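Local structure of attaching and effacing protein, pathogenesis factor (Escherichia coli, 4E9L) at residues 205-209 and 261-265; 266-272 and 284-290; 327-333 and 356-362. The protein probably acts as an adhesin of the intimin/invasin family, and the part described here is a row of immunoglobulin-like domains from its middle. One frame throughout, in Å; residues are numbered along the deposited sequence.

Contact 1: residues 205-209 and 261-265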
ATOM      1  N   HIS A 205      -6.354   2.768  11.748  1.00 17.89           N
ATOM      2  CA  HIS A 205      -6.822   3.928  12.500  1.00 19.94           C
ATOM      3  C   HIS A 205      -5.910   5.076  12.091  1.00 22.19           C
ATOM      4  O   HIS A 205      -4.687   4.968  12.214  1.00 21.81           O
ATOM      5  CB  HIS A 205      -6.808   3.684  14.024  1.00 21.87           C
ATOM      6  CG  HIS A 205      -7.859   2.712  14.454  1.00 26.56           C
ATOM      7  ND1 HIS A 205      -7.715   1.351  14.245  1.00 29.55           N
ATOM      8  CD2 HIS A 205      -9.070   2.943  15.012  1.00 29.82           C
ATOM      9  CE1 HIS A 205      -8.837   0.800  14.685  1.00 29.76           C
ATOM     10  NE2 HIS A 205      -9.683   1.721  15.155  1.00 29.95           N
ATOM     11  N   VAL A 206      -6.487   6.129  11.510  1.00 16.70           N
ATOM     12  CA  VAL A 206      -5.685   7.274  11.048  1.00 16.09           C
ATOM     13  C   VAL A 206      -6.267   8.551  11.648  1.00 18.86           C
ATOM     14  O   VAL A 206      -7.489   8.716  11.667  1.00 18.18           O
ATOM     15  CB  VAL A 206      -5.584   7.341   9.486  1.00 18.76           C
ATOM     16  CG1 VAL A 206      -4.797   8.570   9.017  1.00 17.53           C
ATOM     17  CG2 VAL A 206      -4.969   6.058   8.915  1.00 19.08           C
ATOM     18  N   LYS A 207      -5.402   9.417  12.175  1.00 15.95           N
ATOM     19  CA  LYS A 207      -5.832  10.692  12.750  1.00 16.33           C
ATOM     20  C   LYS A 207      -6.260  11.655  11.638  1.00 19.88           C
ATOM     21  O   LYS A 207      -5.619  11.698  10.576  1.00 19.27           O
ATOM     22  CB  LYS A 207      -4.737  11.310  13.614  1.00 17.15           C
ATOM     23  CG  LYS A 207      -4.438  10.507  14.868  1.00 20.88           C
ATOM     24  CD  LYS A 207      -3.566  11.332  15.806  1.00 29.82           C
ATOM     25  CE  LYS A 207      -3.376  10.657  17.148  1.00 49.17           C
ATOM     26  NZ  LYS A 207      -2.318   9.614  17.105  1.00 59.17           N
ATOM     27  N   ALA A 208      -7.361  12.410  11.881  1.00 16.48           N
ATOM     28  CA  ALA A 208      -7.914  13.382  10.931  1.00 16.40           C
ATOM     29  C   ALA A 208      -6.816  14.341  10.456  1.00 18.44           C
ATOM     30  O   ALA A 208      -6.103  14.905  11.267  1.00 18.71           O
ATOM     31  CB  ALA A 208      -9.061  14.168  11.587  1.00 16.82           C
ATOM     32  N   GLY A 209      -6.674  14.475   9.142  1.00 16.86           N
ATOM     33  CA  GLY A 209      -5.648  15.316   8.525  1.00 16.44           C
ATOM     34  C   GLY A 209      -4.375  14.556   8.184  1.00 20.47           C
ATOM     35  O   GLY A 209      -3.541  15.061   7.436  1.00 22.04           O
ATOM     36  N   THR A 261      -4.896  10.410   2.096  1.00 14.64           N
ATOM     37  CA  THR A 261      -4.897  11.492   3.084  1.00 14.85           C
ATOM     38  C   THR A 261      -6.327  11.659   3.590  1.00 19.13           C
ATOM     39  O   THR A 261      -7.243  11.819   2.788  1.00 18.64           O
ATOM     40  CB  THR A 261      -4.363  12.828   2.502  1.00 19.76           C
ATOM     41  OG1 THR A 261      -3.135  12.620   1.800  1.00 21.03           O
ATOM     42  CG2 THR A 261      -4.159  13.900   3.593  1.00 20.31           C
ATOM     43  N   THR A 262      -6.520  11.637   4.904  1.00 16.42           N
ATOM     44  CA  THR A 262      -7.868  11.850   5.468  1.00 17.40           C
ATOM     45  C   THR A 262      -8.104  13.357   5.598  1.00 21.94           C
ATOM     46  O   THR A 262      -7.145  14.123   5.626  1.00 20.58           O
ATOM     47  CB  THR A 262      -7.990  11.189   6.857  1.00 22.28           C
ATOM     48  OG1 THR A 262      -7.122  11.876   7.745  1.00 18.19           O
ATOM     49  CG2 THR A 262      -7.655   9.694   6.834  1.00 23.47           C
ATOM     50  N   GLY A 263      -9.370  13.763   5.714  1.00 20.82           N
ATOM     51  CA  GLY A 263      -9.721  15.161   5.957  1.00 20.72           C
ATOM     52  C   GLY A 263     -10.144  15.333   7.410  1.00 23.46           C
ATOM     53  O   GLY A 263      -9.782  14.504   8.249  1.00 22.36           O
ATOM     54  N   GLY A 264     -10.975  16.339   7.690  1.00 19.32           N
ATOM     55  CA  GLY A 264     -11.443  16.651   9.044  1.00 19.01           C
ATOM     56  C   GLY A 264     -12.623  15.848   9.570  1.00 22.70           C
ATOM     57  O   GLY A 264     -13.056  16.037  10.719  1.00 22.00           O
ATOM     58  N   LYS A 265     -13.174  14.978   8.714  1.00 18.37           N
ATOM     59  CA  LYS A 265     -14.342  14.166   9.053  1.00 18.37           C
ATOM     60  C   LYS A 265     -13.899  12.821   9.611  1.00 19.59           C
ATOM     61  O   LYS A 265     -13.131  12.118   8.958  1.00 19.24           O
ATOM     62  CB  LYS A 265     -15.223  13.982   7.802  1.00 20.42           C
ATOM     63  CG  LYS A 265     -16.694  13.851   8.123  1.00 35.95           C
ATOM     64  CD  LYS A 265     -17.533  13.958   6.866  1.00 36.38           C
ATOM     65  CE  LYS A 265     -18.994  13.776   7.177  1.00 47.56           C
ATOM     66  NZ  LYS A 265     -19.736  13.278   5.982  1.00 64.35           N
TER
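From Val206 CA to Gly209 CA and from Thr261 CA to Gly264 CA the chains run 72° apart. Strand 205-207 runs out into a turn at Ala208 and Gly209, where it meets the loop after strand 255-261. The backbones are closest at Gly209 and Gly263, with CA atoms 4.8 Å apart. Gly209 N makes two weak hydrogen bonds, to Thr262 OG1 at 3.0 Å and to Gly263 O at 3.2 Å. The backbone of Gly209, with phi at 93°, would jam a side chain against the preceding carbonyl. Thr262 has the largest share. Thr262 CG2 packs on Val206 CG1 at 3.8 Å, while Ala208 CB lies 3.4 Å from Gly263 O. Val206 and Ala208 pair by backbone with strand 278-290, whereas Thr261 belongs to the opposing sheet. The contact therefore joins the two sheets of an immunoglobulin-like sandwich near one end. Both bonds across it are weak and share one N-H, and Thr262 OG1 bonds mainly Glu210 O, so backbone fit and a small apolar patch complete the join.

Contact 2: residues 266-272 and 284-290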
ATOM      1  N   THR A 266     -14.348  12.483  10.833  1.00 15.88           N
ATOM      2  CA  THR A 266     -13.991  11.201  11.465  1.00 14.76           C
ATOM      3  C   THR A 266     -15.031  10.142  11.053  1.00 20.51           C
ATOM      4  O   THR A 266     -16.110  10.489  10.561  1.00 20.03           O
ATOM      5  CB  THR A 266     -13.899  11.322  12.992  1.00 19.32           C
ATOM      6  OG1 THR A 266     -15.194  11.648  13.513  1.00 19.20           O
ATOM      7  CG2 THR A 266     -12.819  12.321  13.459  1.00 16.98           C
ATOM      8  N   GLY A 267     -14.718   8.877  11.305  1.00 17.77           N
ATOM      9  CA  GLY A 267     -15.619   7.778  10.989  1.00 17.91           C
ATOM     10  C   GLY A 267     -15.014   6.763  10.041  1.00 22.24           C
ATOM     11  O   GLY A 267     -13.811   6.798   9.755  1.00 20.54           O
ATOM     12  N   GLU A 268     -15.860   5.859   9.530  1.00 20.25           N
ATOM     13  CA  GLU A 268     -15.430   4.822   8.605  1.00 21.06           C
ATOM     14  C   GLU A 268     -15.090   5.360   7.220  1.00 22.09           C
ATOM     15  O   GLU A 268     -15.745   6.262   6.700  1.00 20.29           O
ATOM     16  CB  GLU A 268     -16.462   3.675   8.501  1.00 23.69           C
ATOM     17  CG  GLU A 268     -16.619   2.836   9.765  1.00 43.24           C
ATOM     18  CD  GLU A 268     -15.362   2.249  10.390  1.00 73.79           C
ATOM     19  OE1 GLU A 268     -14.591   1.567   9.675  1.00 71.74           O
ATOM     20  OE2 GLU A 268     -15.167   2.452  11.611  1.00 66.69           O
ATOM     21  N   LEU A 269     -14.077   4.761   6.626  1.00 18.96           N
ATOM     22  CA  LEU A 269     -13.581   5.053   5.293  1.00 19.21           C
ATOM     23  C   LEU A 269     -13.171   3.735   4.612  1.00 21.93           C
ATOM     24  O   LEU A 269     -12.504   2.901   5.226  1.00 22.10           O
ATOM     25  CB  LEU A 269     -12.355   5.992   5.434  1.00 19.59           C
ATOM     26  CG  LEU A 269     -11.644   6.450   4.161  1.00 24.31           C
ATOM     27  CD1 LEU A 269     -12.613   7.059   3.194  1.00 25.33           C
ATOM     28  CD2 LEU A 269     -10.577   7.481   4.489  1.00 27.35           C
ATOM     29  N   ARG A 270     -13.573   3.560   3.352  1.00 18.37           N
ATOM     30  CA  ARG A 270     -13.224   2.383   2.553  0.50 18.33           C
ATOM     31  C   ARG A 270     -12.543   2.847   1.280  1.00 22.59           C
ATOM     32  O   ARG A 270     -12.978   3.839   0.685  1.00 20.92           O
ATOM     33  CB  ARG A 270     -14.467   1.534   2.213  0.50 20.09           C
ATOM     34  CG  ARG A 270     -15.057   0.819   3.422  0.50 30.39           C
ATOM     35  CD  ARG A 270     -16.360   0.088   3.119  0.50 37.39           C
ATOM     36  NE  ARG A 270     -17.439   0.983   2.687  0.50 40.32           N
ATOM     37  CZ  ARG A 270     -18.197   1.710   3.502  0.50 51.83           C
ATOM     38  NH1 ARG A 270     -17.991   1.685   4.814  0.50 44.79           N
ATOM     39  NH2 ARG A 270     -19.157   2.480   3.011  0.50 34.18           N
ATOM     40  N   VAL A 271     -11.460   2.151   0.881  1.00 18.29           N
ATOM     41  CA  VAL A 271     -10.701   2.468  -0.311  1.00 17.56           C
ATOM     42  C   VAL A 271     -10.704   1.292  -1.262  1.00 20.76           C
ATOM     43  O   VAL A 271     -10.283   0.191  -0.902  1.00 20.60           O
ATOM     44  CB  VAL A 271      -9.266   3.031  -0.038  1.00 20.48           C
ATOM     45  CG1 VAL A 271      -8.453   2.135   0.883  1.00 20.26           C
ATOM     46  CG2 VAL A 271      -8.501   3.318  -1.343  1.00 19.98           C
ATOM     47  N   MET A 272     -11.167   1.540  -2.475  1.00 15.60           N
ATOM     48  CA  MET A 272     -11.181   0.546  -3.534  1.00 15.70           C
ATOM     49  C   MET A 272     -10.308   1.055  -4.696  1.00 20.35           C
ATOM     50  O   MET A 272     -10.706   2.009  -5.365  1.00 19.83           O
ATOM     51  CB  MET A 272     -12.626   0.242  -3.988  1.00 18.34           C
ATOM     52  CG  MET A 272     -12.726  -0.732  -5.182  1.00 21.44           C
ATOM     53  SD  MET A 272     -11.857  -2.297  -4.891  1.00 25.68           S
ATOM     54  CE  MET A 272     -13.109  -3.136  -3.858  1.00 22.94           C
ATOM     55  N   ALA A 284     -12.855  -3.696  -0.463  1.00 22.39           N
ATOM     56  CA  ALA A 284     -12.194  -2.424  -0.165  1.00 21.30           C
ATOM     57  C   ALA A 284     -11.422  -2.538   1.141  1.00 23.70           C
ATOM     58  O   ALA A 284     -11.853  -3.270   2.045  1.00 23.15           O
ATOM     59  CB  ALA A 284     -13.239  -1.322  -0.053  1.00 22.03           C
ATOM     60  N   ALA A 285     -10.267  -1.865   1.236  1.00 19.38           N
ATOM     61  CA  ALA A 285      -9.533  -1.840   2.509  1.00 19.71           C
ATOM     62  C   ALA A 285     -10.310  -0.869   3.432  1.00 24.78           C
ATOM     63  O   ALA A 285     -10.781   0.179   2.973  1.00 23.34           O
ATOM     64  CB  ALA A 285      -8.118  -1.345   2.310  1.00 19.84           C
ATOM     65  N   GLN A 286     -10.488  -1.234   4.704  1.00 21.73           N
ATOM     66  CA  GLN A 286     -11.236  -0.388   5.603  1.00 23.04           C
ATOM     67  C   GLN A 286     -10.393   0.202   6.734  1.00 25.15           C
ATOM     68  O   GLN A 286      -9.530  -0.463   7.323  1.00 22.65           O
ATOM     69  CB  GLN A 286     -12.473  -1.123   6.143  1.00 26.20           C
ATOM     70  CG  GLN A 286     -13.554  -0.201   6.734  1.00 55.40           C
ATOM     71  CD  GLN A 286     -14.939  -0.822   6.767  1.00 86.44           C
ATOM     72  OE1 GLN A 286     -15.215  -1.875   6.173  1.00 86.45           O
ATOM     73  NE2 GLN A 286     -15.860  -0.156   7.440  1.00 80.82           N
ATOM     74  N   LEU A 287     -10.636   1.485   7.004  1.00 21.04           N
ATOM     75  CA  LEU A 287      -9.999   2.150   8.119  1.00 20.43           C
ATOM     76  C   LEU A 287     -10.986   3.051   8.840  1.00 21.56           C
ATOM     77  O   LEU A 287     -12.068   3.366   8.313  1.00 21.76           O
ATOM     78  CB  LEU A 287      -8.662   2.858   7.767  1.00 20.86           C
ATOM     79  CG  LEU A 287      -8.638   4.094   6.854  1.00 25.74           C
ATOM     80  CD1 LEU A 287      -8.871   5.400   7.654  1.00 26.80           C
ATOM     81  CD2 LEU A 287      -7.250   4.256   6.262  1.00 28.68           C
ATOM     82  N   THR A 288     -10.627   3.415  10.057  1.00 16.72           N
ATOM     83  CA  THR A 288     -11.387   4.343  10.867  1.00 16.76           C
ATOM     84  C   THR A 288     -10.579   5.626  10.948  1.00 19.02           C
ATOM     85  O   THR A 288      -9.400   5.608  11.355  1.00 18.00           O
ATOM     86  CB  THR A 288     -11.665   3.735  12.260  1.00 24.24           C
ATOM     87  OG1 THR A 288     -12.527   2.613  12.082  1.00 25.58           O
ATOM     88  CG2 THR A 288     -12.350   4.709  13.203  1.00 24.14           C
ATOM     89  N   VAL A 289     -11.212   6.741  10.595  1.00 15.26           N
ATOM     90  CA  VAL A 289     -10.598   8.053  10.800  1.00 13.05           C
ATOM     91  C   VAL A 289     -10.991   8.470  12.237  1.00 16.70           C
ATOM     92  O   VAL A 289     -12.173   8.558  12.572  1.00 15.27           O
ATOM     93  CB  VAL A 289     -10.939   9.129   9.733  1.00 15.61           C
ATOM     94  CG1 VAL A 289     -10.175  10.440   9.999  1.00 14.35           C
ATOM     95  CG2 VAL A 289     -10.657   8.624   8.317  1.00 14.96           C
ATOM     96  N   ILE A 290      -9.995   8.660  13.083  1.00 14.90           N
ATOM     97  CA  ILE A 290     -10.160   9.092  14.470  1.00 15.27           C
ATOM     98  C   ILE A 290      -9.816  10.573  14.556  1.00 18.67           C
ATOM     99  O   ILE A 290      -9.384  11.133  13.548  1.00 15.91           O
ATOM    100  CB  ILE A 290      -9.335   8.183  15.417  1.00 18.76           C
ATOM    101  CG1 ILE A 290      -7.792   8.325  15.184  1.00 18.80           C
ATOM    102  CG2 ILE A 290      -9.820   6.705  15.280  1.00 18.21           C
ATOM    103  CD1 ILE A 290      -6.876   7.710  16.332  1.00 17.92           C
TER
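Ala284 opens 284-290 beside Met272, whose CE lies 4.2 Å from Ala284 CB. The CB of Ala284 also touches Arg270 CB at 3.8 Å. From Ala285 onward the segment is a strand, antiparallel to strand 267-272. Their axes come within 4.6 Å at an angle of 145°. Ala285 is a hydrogen-bonded pair with Val271: Ala285 N to Val271 O and Val271 N to Ala285 O are both 3.0 Å. Ala285 CB meets Val271 CG1 at 3.8 Å. Gln286 sits on the other face, and Gln286 NE2 donates to Glu268 OE1 at 3.1 Å. Gln286 CD packs against Arg270 CG at 3.7 Å. Leu287 pairs with Leu269, with Leu287 N to Leu269 O at 2.9 Å and Leu269 N to Leu287 O at 3.0 Å. Leu287 CD1 approaches Leu269 CD2 at 4.2 Å. Thr288 OG1 donates to Glu268 OE2 at 2.7 Å, so Glu268 is held by neighbours on one face. Val289 closes the bonding with Gly267: Val289 N to Gly267 O is 2.7 Å and Gly267 N to Val289 O is 2.9 Å. Val289 CG2 packs on Leu269 CD2 at 4.0 Å. Ile290 O lies 3.6 Å from Thr266 CG2.

This is a beta hairpin within one sheet of the immunoglobulin-like sandwich. Leu269, Val271, Ala285, Leu287 and Val289 face the interior, where Val201 of the other sheet touches Val271 and Ala285, and Val199 touches Ala285. Backbone bonds hold the strands in register, so the apolar side chains line the inner face and Glu268, Arg270, Gln286 and Thr288 the other.

Contact 3: residues 327-333 and 356-362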
ATOM      1  N   PRO A 327     -13.938  15.779  19.078  1.00 17.19           N
ATOM      2  CA  PRO A 327     -13.489  15.391  20.432  1.00 16.68           C
ATOM      3  C   PRO A 327     -12.370  14.341  20.370  1.00 20.43           C
ATOM      4  O   PRO A 327     -12.439  13.402  19.573  1.00 19.49           O
ATOM      5  CB  PRO A 327     -14.758  14.852  21.102  1.00 18.29           C
ATOM      6  CG  PRO A 327     -15.683  14.497  19.999  1.00 23.62           C
ATOM      7  CD  PRO A 327     -15.327  15.342  18.797  1.00 18.63           C
ATOM      8  N   VAL A 328     -11.299  14.549  21.149  1.00 17.25           N
ATOM      9  CA  VAL A 328     -10.177  13.620  21.179  1.00 16.67           C
ATOM     10  C   VAL A 328     -10.445  12.569  22.272  1.00 20.06           C
ATOM     11  O   VAL A 328     -10.305  12.842  23.465  1.00 18.36           O
ATOM     12  CB  VAL A 328      -8.785  14.293  21.266  1.00 18.85           C
ATOM     13  CG1 VAL A 328      -7.669  13.236  21.338  1.00 18.10           C
ATOM     14  CG2 VAL A 328      -8.564  15.241  20.092  1.00 18.09           C
ATOM     15  N   THR A 329     -10.884  11.384  21.842  1.00 17.71           N
ATOM     16  CA  THR A 329     -11.282  10.293  22.739  1.00 18.41           C
ATOM     17  C   THR A 329     -10.204   9.195  22.872  1.00 22.54           C
ATOM     18  O   THR A 329      -9.396   9.024  21.968  1.00 21.89           O
ATOM     19  CB  THR A 329     -12.679   9.773  22.293  1.00 24.52           C
ATOM     20  OG1 THR A 329     -13.275   8.994  23.318  1.00 25.42           O
ATOM     21  CG2 THR A 329     -12.650   8.991  20.980  1.00 24.28           C
ATOM     22  N   GLY A 330     -10.232   8.472  23.995  1.00 20.58           N
ATOM     23  CA  GLY A 330      -9.340   7.352  24.289  1.00 22.04           C
ATOM     24  C   GLY A 330      -7.882   7.714  24.473  1.00 28.87           C
ATOM     25  O   GLY A 330      -7.004   6.858  24.318  1.00 29.65           O
ATOM     26  N   LEU A 331      -7.611   8.971  24.846  1.00 26.03           N
ATOM     27  CA  LEU A 331      -6.252   9.456  25.002  1.00 27.38           C
ATOM     28  C   LEU A 331      -6.058  10.104  26.362  1.00 34.63           C
ATOM     29  O   LEU A 331      -6.415  11.283  26.578  1.00 35.17           O
ATOM     30  CB  LEU A 331      -5.896  10.397  23.834  1.00 28.17           C
ATOM     31  CG  LEU A 331      -4.550  11.098  23.858  1.00 34.72           C
ATOM     32  CD1 LEU A 331      -3.387  10.102  23.781  1.00 36.61           C
ATOM     33  CD2 LEU A 331      -4.467  12.136  22.746  1.00 34.45           C
ATOM     34  N   LYS A 332      -5.509   9.310  27.285  1.00 30.45           N
ATOM     35  CA  LYS A 332      -5.229   9.748  28.645  1.00 31.31           C
ATOM     36  C   LYS A 332      -4.135  10.830  28.798  1.00 29.25           C
ATOM     37  O   LYS A 332      -2.954  10.608  28.487  1.00 28.72           O
ATOM     38  CB  LYS A 332      -5.003   8.558  29.596  1.00 35.66           C
ATOM     39  CG  LYS A 332      -5.833   8.656  30.883  1.00 47.86           C
ATOM     40  CD  LYS A 332      -7.345   8.463  30.665  1.00 54.87           C
ATOM     41  CE  LYS A 332      -7.788   7.016  30.730  1.00 70.93           C
ATOM     42  NZ  LYS A 332      -7.613   6.430  32.090  1.00 80.18           N
ATOM     43  N   PRO A 333      -4.519  11.977  29.377  1.00 23.28           N
ATOM     44  CA  PRO A 333      -3.536  13.050  29.618  1.00 21.40           C
ATOM     45  C   PRO A 333      -2.471  12.660  30.641  1.00 22.30           C
ATOM     46  O   PRO A 333      -2.646  11.700  31.396  1.00 20.23           O
ATOM     47  CB  PRO A 333      -4.403  14.209  30.124  1.00 23.17           C
ATOM     48  CG  PRO A 333      -5.821  13.854  29.685  1.00 28.90           C
ATOM     49  CD  PRO A 333      -5.866  12.383  29.823  1.00 25.44           C
ATOM     50  N   GLU A 356     -11.991   9.331  31.550  1.00 17.10           N
ATOM     51  CA  GLU A 356     -12.759   9.925  30.448  1.00 16.92           C
ATOM     52  C   GLU A 356     -14.232   9.631  30.727  1.00 21.97           C
ATOM     53  O   GLU A 356     -14.650   8.471  30.681  1.00 24.09           O
ATOM     54  CB  GLU A 356     -12.290   9.390  29.077  1.00 17.78           C
ATOM     55  CG  GLU A 356     -12.832  10.219  27.924  1.00 22.39           C
ATOM     56  CD  GLU A 356     -12.562   9.729  26.516  1.00 38.14           C
ATOM     57  OE1 GLU A 356     -11.767   8.776  26.331  1.00 24.98           O
ATOM     58  OE2 GLU A 356     -13.132  10.340  25.585  1.00 24.30           O
ATOM     59  N   LYS A 357     -14.985  10.672  31.108  1.00 16.90           N
ATOM     60  CA  LYS A 357     -16.391  10.579  31.531  1.00 17.59           C
ATOM     61  C   LYS A 357     -17.393  11.038  30.457  1.00 24.91           C
ATOM     62  O   LYS A 357     -18.601  10.765  30.551  1.00 25.60           O
ATOM     63  CB  LYS A 357     -16.593  11.352  32.848  1.00 19.02           C
ATOM     64  CG  LYS A 357     -15.802  10.781  34.025  1.00 28.41           C
ATOM     65  CD  LYS A 357     -16.582  10.913  35.327  1.00 36.65           C
ATOM     66  CE  LYS A 357     -15.738  10.805  36.583  1.00 49.30           C
ATOM     67  NZ  LYS A 357     -15.301   9.408  36.846  1.00 63.01           N
ATOM     68  N   GLY A 358     -16.882  11.762  29.477  1.00 21.76           N
ATOM     69  CA  GLY A 358     -17.645  12.203  28.315  1.00 22.25           C
ATOM     70  C   GLY A 358     -16.771  12.052  27.087  1.00 23.82           C
ATOM     71  O   GLY A 358     -15.564  11.838  27.213  1.00 22.39           O
ATOM     72  N   ASN A 359     -17.358  12.179  25.900  1.00 20.41           N
ATOM     73  CA  ASN A 359     -16.628  12.081  24.633  1.00 18.59           C
ATOM     74  C   ASN A 359     -15.584  13.233  24.530  1.00 18.22           C
ATOM     75  O   ASN A 359     -15.948  14.407  24.368  1.00 16.51           O
ATOM     76  CB  ASN A 359     -17.628  12.144  23.480  1.00 22.22           C
ATOM     77  CG  ASN A 359     -17.067  11.660  22.167  1.00 34.26           C
ATOM     78  OD1 ASN A 359     -15.863  11.482  21.997  1.00 30.41           O
ATOM     79  ND2 ASN A 359     -17.932  11.457  21.211  1.00 28.19           N
ATOM     80  N   GLY A 360     -14.319  12.882  24.731  1.00 14.45           N
ATOM     81  CA  GLY A 360     -13.207  13.838  24.793  1.00 13.16           C
ATOM     82  C   GLY A 360     -13.184  14.673  26.069  1.00 16.45           C
ATOM     83  O   GLY A 360     -12.542  15.723  26.107  1.00 15.64           O
ATOM     84  N   VAL A 361     -13.877  14.227  27.129  1.00 13.03           N
ATOM     85  CA  VAL A 361     -13.942  14.976  28.397  1.00 12.11           C
ATOM     86  C   VAL A 361     -13.280  14.157  29.487  1.00 17.02           C
ATOM     87  O   VAL A 361     -13.744  13.057  29.785  1.00 17.45           O
ATOM     88  CB  VAL A 361     -15.382  15.388  28.785  1.00 16.41           C
ATOM     89  CG1 VAL A 361     -15.401  16.086  30.167  1.00 15.70           C
ATOM     90  CG2 VAL A 361     -16.009  16.276  27.703  1.00 16.84           C
ATOM     91  N   TYR A 362     -12.183  14.682  30.060  1.00 12.72           N
ATOM     92  CA  TYR A 362     -11.401  13.974  31.077  1.00 12.35           C
ATOM     93  C   TYR A 362     -11.506  14.692  32.412  1.00 16.39           C
ATOM     94  O   TYR A 362     -11.388  15.923  32.478  1.00 15.80           O
ATOM     95  CB  TYR A 362      -9.937  13.781  30.621  1.00 12.86           C
ATOM     96  CG  TYR A 362      -9.812  13.125  29.246  1.00 15.22           C
ATOM     97  CD1 TYR A 362      -9.966  13.870  28.073  1.00 15.94           C
ATOM     98  CD2 TYR A 362      -9.500  11.773  29.122  1.00 16.39           C
ATOM     99  CE1 TYR A 362      -9.870  13.265  26.811  1.00 14.83           C
ATOM    100  CE2 TYR A 362      -9.394  11.162  27.870  1.00 16.28           C
ATOM    101  CZ  TYR A 362      -9.577  11.914  26.715  1.00 22.29           C
ATOM    102  OH  TYR A 362      -9.459  11.298  25.482  1.00 16.12           O
TER
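Glu356 makes the strongest links to the loop 327-333. Glu356 OE2 accepts from Thr329 OG1 at 2.6 Å, and Glu356 OE1 accepts from Gly330 N at 2.8 Å. Glu356 OE2 also takes Gly360 N at 2.9 Å, so one carboxylate ties the loop to the turn of its own hairpin. Tyr362 forms a second polar centre. Tyr362 OH donates to Val328 O at 2.7 Å and accepts from Leu331 N at 3.0 Å. The hydroxyl thus bridges two backbone groups on either side of Thr329 and Gly330. Gly330 has a positive phi of 67°, which favours glycine.

The hairpin joins strands 350-358 and 361-367 through a type II turn from Gly358 to Val361. Lys357 and Gly358 both face Val361, which makes a classic beta bulge. These strands belong to one sheet of an immunoglobulin-like domain, and the loop lies between strand 313-319 of that sheet and strand 337-339 of the other.

Gly360 fits close under the loop, with its CA 3.3 Å from Val328 O in a CA-H...O contact. A side chain here would clash with Pro327. Pro327 CB lies 3.5 Å from Asn359 O, and Pro327 CG is 3.6 Å from Asn359 OD1. At the other end, Pro333 packs over one face of the Tyr362 ring, with Pro333 CD 3.8 Å from Tyr362 CD2. Lys332 CD reaches the ring edge, 4.2 Å from Tyr362 CD2, and Lys332 NZ hydrogen-bonds Trp354 O. Phe318 and Trp354 also touch Tyr362.

How the contacts relate
Contacts 1 and 2 belong to one domain, and contact 3 to the next one along the chain. The first two touch, with centres 9 Å apart. Strand 205-207 lies beside strand 278-290, with probable hydrogen bonds from Val206 and Ala208 to Ile290. Contact 2 is regular strand pairing with a buried apolar inner face. Contact 1, at the domain end, has three of eight touching residues buried and joins sheets through weak bonds. Contact 3 has the most exposed residues, four of eleven, and fixes a loop mainly by side-chain to backbone bonds. Contact 3 does not touch the others, but its nearest atoms are about 6 Å from each. Asn326, just before its loop, meets Thr266 and Gly264 across the domain junction.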